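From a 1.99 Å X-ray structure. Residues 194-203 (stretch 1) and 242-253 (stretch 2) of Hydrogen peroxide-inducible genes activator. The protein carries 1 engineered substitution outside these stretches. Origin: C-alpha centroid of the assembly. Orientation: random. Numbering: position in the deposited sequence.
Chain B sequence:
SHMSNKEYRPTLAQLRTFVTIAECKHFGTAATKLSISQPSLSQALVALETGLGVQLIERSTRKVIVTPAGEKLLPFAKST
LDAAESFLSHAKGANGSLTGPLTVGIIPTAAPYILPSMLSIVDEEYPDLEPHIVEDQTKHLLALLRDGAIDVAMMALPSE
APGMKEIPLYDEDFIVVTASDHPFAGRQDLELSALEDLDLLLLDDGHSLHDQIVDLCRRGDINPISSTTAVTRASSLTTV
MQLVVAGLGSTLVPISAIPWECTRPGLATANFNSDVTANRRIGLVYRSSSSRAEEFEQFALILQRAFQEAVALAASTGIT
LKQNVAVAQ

Stretch 1 (194-203) ALEDLDLLLL
Stretch 2 242-253: QLVVAGLGSTLV

Two extended segments need not form a full sheet to be locked in register; a single beta bridge, reinforced by one side chain, can suffice. In this activator the bridge joins Leu200 to Ser250, whose CA atoms lie 5.1 Å apart. Ser250 N donates to Asp199 O at 2.9 Å with an angle of 166° at the hydrogen, and Leu201 N donates to Ser250 O at 2.8 Å and 169°. Ser250 thus uses both its backbone N and O on the residues flanking Leu200, the pattern of a parallel bridge. A third bond extends the register: Thr251 OG1, with chi1 t (-159°), donates to Leu201 O at 2.7 Å. Between these bonds, Leu200 CA approaches Ser250 O at 3.4 Å in a CA-H...O contact.

A water adds a further link, accepting from Asp199 N at 3.1 Å and hydrogen-bonding Ser250 OG at 2.8 Å; the serine is in rotamer m.

The backbones reach the bridge by different routes. Stretch 1 leaves a 3-10 segment, residues 194-197, in which Asp197 N bonds Ala194 O at 3.0 Å, and then runs extended: phi/psi is -105/143 at Leu198, -90/98 at Asp199, -74/129 at Leu200 and -104/120 at Leu201. Stretch 2 descends from a helix that closes in a Schellman motif. Gly247, at 78/19, follows the last turn, with Gly247 N bonded to Val244 O and Leu248 N to Leu243 O, each at 3.0 Å. Leu248 (-84/-7) leads to Gly249 at 159/-176, after which Ser250 (-125/169) and Thr251 (-151/177) are extended, the strand proper covering 251-253.

Gly249 illustrates glycine as a structural necessity. Its CA lies 3.2 Å from Asp199 O and 3.5 Å from Leu201 CD1; an ideal CB would point toward stretch 1 and fall 2.5 Å from Leu201 CG and 2.7 Å from Asp199 O, besides jamming against the preceding carbonyl.

Apolar packing completes the contact, which buries 472 Å² in all. Leu201 (m, t) contributes most: its CD1 enters the turn between helix and strand, 3.7 Å from Leu243 CB, 4.2 Å from Val244 CG2 and 4.3 Å from Leu248 CB. A second cluster gathers at Leu252 (m, p), whose CD1 meets Leu195 CD2 at 3.9 Å and Leu200 CD2 at 4.0 Å. Both partners are m, t; the CA-to-CB bond of Leu200 points away, yet its end returns to the contact. Leu198, also m, t, points toward stretch 2 and brings CD2 within 3.8 Å of Ser250 OG.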

# COMPACT_ATOMS: atom_id res chain seq x y z
N ALA B 194 -25.09 -27.59 -11.13
CA ALA B 194 -25.90 -26.43 -10.71
C ALA B 194 -25.09 -25.12 -10.57
O ALA B 194 -25.63 -24.03 -10.66
CB ALA B 194 -26.59 -26.74 -9.42
N LEU B 195 -23.79 -25.23 -10.36
CA LEU B 195 -22.92 -24.04 -10.30
C LEU B 195 -22.95 -23.20 -11.59
O LEU B 195 -22.81 -21.98 -11.53
CB LEU B 195 -21.50 -24.44 -9.93
CG LEU B 195 -21.34 -24.94 -8.49
CD1 LEU B 195 -20.00 -25.63 -8.26
CD2 LEU B 195 -21.53 -23.81 -7.48
N GLU B 196 -23.24 -23.84 -12.70
CA GLU B 196 -23.34 -23.18 -13.99
C GLU B 196 -24.47 -22.15 -13.98
O GLU B 196 -24.39 -21.14 -14.63
CB GLU B 196 -23.60 -24.20 -15.08
CG GLU B 196 -22.90 -23.90 -16.38
CD GLU B 196 -23.35 -22.60 -17.00
OE1 GLU B 196 -22.51 -21.88 -17.58
OE2 GLU B 196 -24.55 -22.29 -16.91
N ASP B 197 -25.53 -22.47 -13.26
CA ASP B 197 -26.70 -21.63 -13.18
C ASP B 197 -26.61 -20.51 -12.16
O ASP B 197 -27.61 -19.79 -11.98
CB ASP B 197 -27.92 -22.50 -12.85
CG ASP B 197 -28.17 -23.60 -13.87
OD1 ASP B 197 -27.86 -23.41 -15.07
OD2 ASP B 197 -28.69 -24.64 -13.43
N LEU B 198 -25.48 -20.37 -11.47
CA LEU B 198 -25.30 -19.29 -10.49
C LEU B 198 -24.40 -18.24 -11.07
O LEU B 198 -23.45 -18.55 -11.79
CB LEU B 198 -24.67 -19.84 -9.20
CG LEU B 198 -25.50 -20.94 -8.53
CD1 LEU B 198 -24.82 -21.49 -7.30
CD2 LEU B 198 -26.86 -20.41 -8.15
N ASP B 199 -24.70 -16.98 -10.75
CA ASP B 199 -23.72 -15.90 -10.92
C ASP B 199 -22.97 -15.83 -9.61
O ASP B 199 -23.47 -15.22 -8.67
CB ASP B 199 -24.41 -14.56 -11.24
CG ASP B 199 -25.08 -14.57 -12.62
OD1 ASP B 199 -26.21 -14.07 -12.71
OD2 ASP B 199 -24.49 -15.10 -13.59
N LEU B 200 -21.80 -16.45 -9.56
CA LEU B 200 -21.04 -16.53 -8.32
C LEU B 200 -20.38 -15.21 -8.00
O LEU B 200 -19.73 -14.62 -8.85
CB LEU B 200 -19.98 -17.64 -8.40
CG LEU B 200 -20.53 -19.04 -8.51
CD1 LEU B 200 -19.35 -19.99 -8.80
CD2 LEU B 200 -21.29 -19.41 -7.23
N LEU B 201 -20.57 -14.74 -6.76
CA LEU B 201 -19.84 -13.59 -6.21
C LEU B 201 -18.83 -14.18 -5.27
O LEU B 201 -19.19 -14.85 -4.29
CB LEU B 201 -20.76 -12.64 -5.45
CG LEU B 201 -21.92 -12.11 -6.26
CD1 LEU B 201 -23.00 -11.50 -5.39
CD2 LEU B 201 -21.43 -11.06 -7.22
N LEU B 202 -17.57 -13.93 -5.54
CA LEU B 202 -16.45 -14.51 -4.80
C LEU B 202 -15.63 -13.39 -4.17
O LEU B 202 -15.62 -12.23 -4.62
CB LEU B 202 -15.56 -15.34 -5.73
CG LEU B 202 -16.27 -16.47 -6.51
CD1 LEU B 202 -15.33 -17.19 -7.46
CD2 LEU B 202 -16.87 -17.48 -5.54
N LEU B 203 -14.94 -13.76 -3.10
CA LEU B 203 -13.92 -12.92 -2.54
C LEU B 203 -12.80 -12.82 -3.62
O LEU B 203 -12.74 -13.68 -4.52
CB LEU B 203 -13.40 -13.55 -1.28
CG LEU B 203 -14.37 -13.68 -0.11
CD1 LEU B 203 -13.70 -14.44 1.04
CD2 LEU B 203 -14.92 -12.31 0.29
N GLN B 242 -24.48 -8.93 1.53
CA GLN B 242 -25.31 -7.79 1.15
C GLN B 242 -25.58 -7.78 -0.36
O GLN B 242 -26.67 -7.41 -0.81
CB GLN B 242 -24.68 -6.45 1.56
CG GLN B 242 -24.16 -6.30 2.99
CD GLN B 242 -25.26 -6.50 4.06
OE1 GLN B 242 -26.08 -7.40 3.96
NE2 GLN B 242 -25.29 -5.63 5.07
N LEU B 243 -24.58 -8.17 -1.14
CA LEU B 243 -24.74 -8.25 -2.62
C LEU B 243 -25.72 -9.35 -2.97
O LEU B 243 -26.53 -9.18 -3.87
CB LEU B 243 -23.38 -8.44 -3.33
CG LEU B 243 -22.38 -7.33 -3.00
CD1 LEU B 243 -21.02 -7.61 -3.61
CD2 LEU B 243 -22.82 -5.96 -3.47
N VAL B 244 -25.65 -10.47 -2.24
CA VAL B 244 -26.56 -11.60 -2.48
C VAL B 244 -27.99 -11.19 -2.14
O VAL B 244 -28.91 -11.47 -2.92
CB VAL B 244 -26.15 -12.86 -1.68
CG1 VAL B 244 -27.23 -13.93 -1.79
CG2 VAL B 244 -24.83 -13.41 -2.17
N VAL B 245 -28.18 -10.50 -1.01
CA VAL B 245 -29.53 -10.02 -0.62
C VAL B 245 -30.10 -9.11 -1.68
O VAL B 245 -31.25 -9.18 -2.03
CB VAL B 245 -29.50 -9.27 0.74
CG1 VAL B 245 -30.79 -8.52 1.03
CG2 VAL B 245 -29.20 -10.22 1.88
N ALA B 246 -29.25 -8.25 -2.23
CA ALA B 246 -29.64 -7.30 -3.29
C ALA B 246 -29.85 -7.94 -4.67
O ALA B 246 -30.13 -7.20 -5.62
CB ALA B 246 -28.63 -6.17 -3.38
N GLY B 247 -29.71 -9.27 -4.79
CA GLY B 247 -29.95 -9.99 -6.06
C GLY B 247 -28.81 -9.89 -7.09
O GLY B 247 -29.03 -10.17 -8.24
N LEU B 248 -27.61 -9.54 -6.67
CA LEU B 248 -26.48 -9.41 -7.58
C LEU B 248 -25.77 -10.74 -7.87
O LEU B 248 -24.91 -10.78 -8.71
CB LEU B 248 -25.48 -8.37 -7.08
CG LEU B 248 -25.97 -6.93 -7.16
CD1 LEU B 248 -27.20 -6.53 -6.37
CD2 LEU B 248 -24.83 -6.01 -6.78
N GLY B 249 -26.15 -11.80 -7.17
CA GLY B 249 -25.47 -13.09 -7.33
C GLY B 249 -25.68 -14.03 -6.15
O GLY B 249 -26.45 -13.74 -5.23
N SER B 250 -25.01 -15.16 -6.21
CA SER B 250 -25.05 -16.18 -5.18
C SER B 250 -23.63 -16.46 -4.75
O SER B 250 -22.67 -16.05 -5.43
CB SER B 250 -25.67 -17.45 -5.76
OG SER B 250 -27.00 -17.21 -6.19
N THR B 251 -23.46 -17.20 -3.65
CA THR B 251 -22.11 -17.61 -3.23
C THR B 251 -22.10 -18.92 -2.48
O THR B 251 -23.14 -19.55 -2.29
CB THR B 251 -21.40 -16.46 -2.47
OG1 THR B 251 -19.97 -16.63 -2.48
CG2 THR B 251 -21.90 -16.37 -1.03
N LEU B 252 -20.90 -19.36 -2.12
CA LEU B 252 -20.72 -20.49 -1.20
C LEU B 252 -19.94 -19.99 0.03
O LEU B 252 -19.01 -19.22 -0.11
CB LEU B 252 -20.01 -21.66 -1.83
CG LEU B 252 -20.79 -22.55 -2.79
CD1 LEU B 252 -21.17 -21.84 -4.09
CD2 LEU B 252 -20.05 -23.83 -3.10
N VAL B 253 -20.36 -20.41 1.21
CA VAL B 253 -19.65 -20.09 2.44
C VAL B 253 -19.38 -21.37 3.24
O VAL B 253 -20.07 -22.38 3.10
CB VAL B 253 -20.36 -19.04 3.30
CG1 VAL B 253 -20.58 -17.77 2.50
CG2 VAL B 253 -21.66 -19.58 3.90
O HOH W 1 -27.14 -16.44 -8.91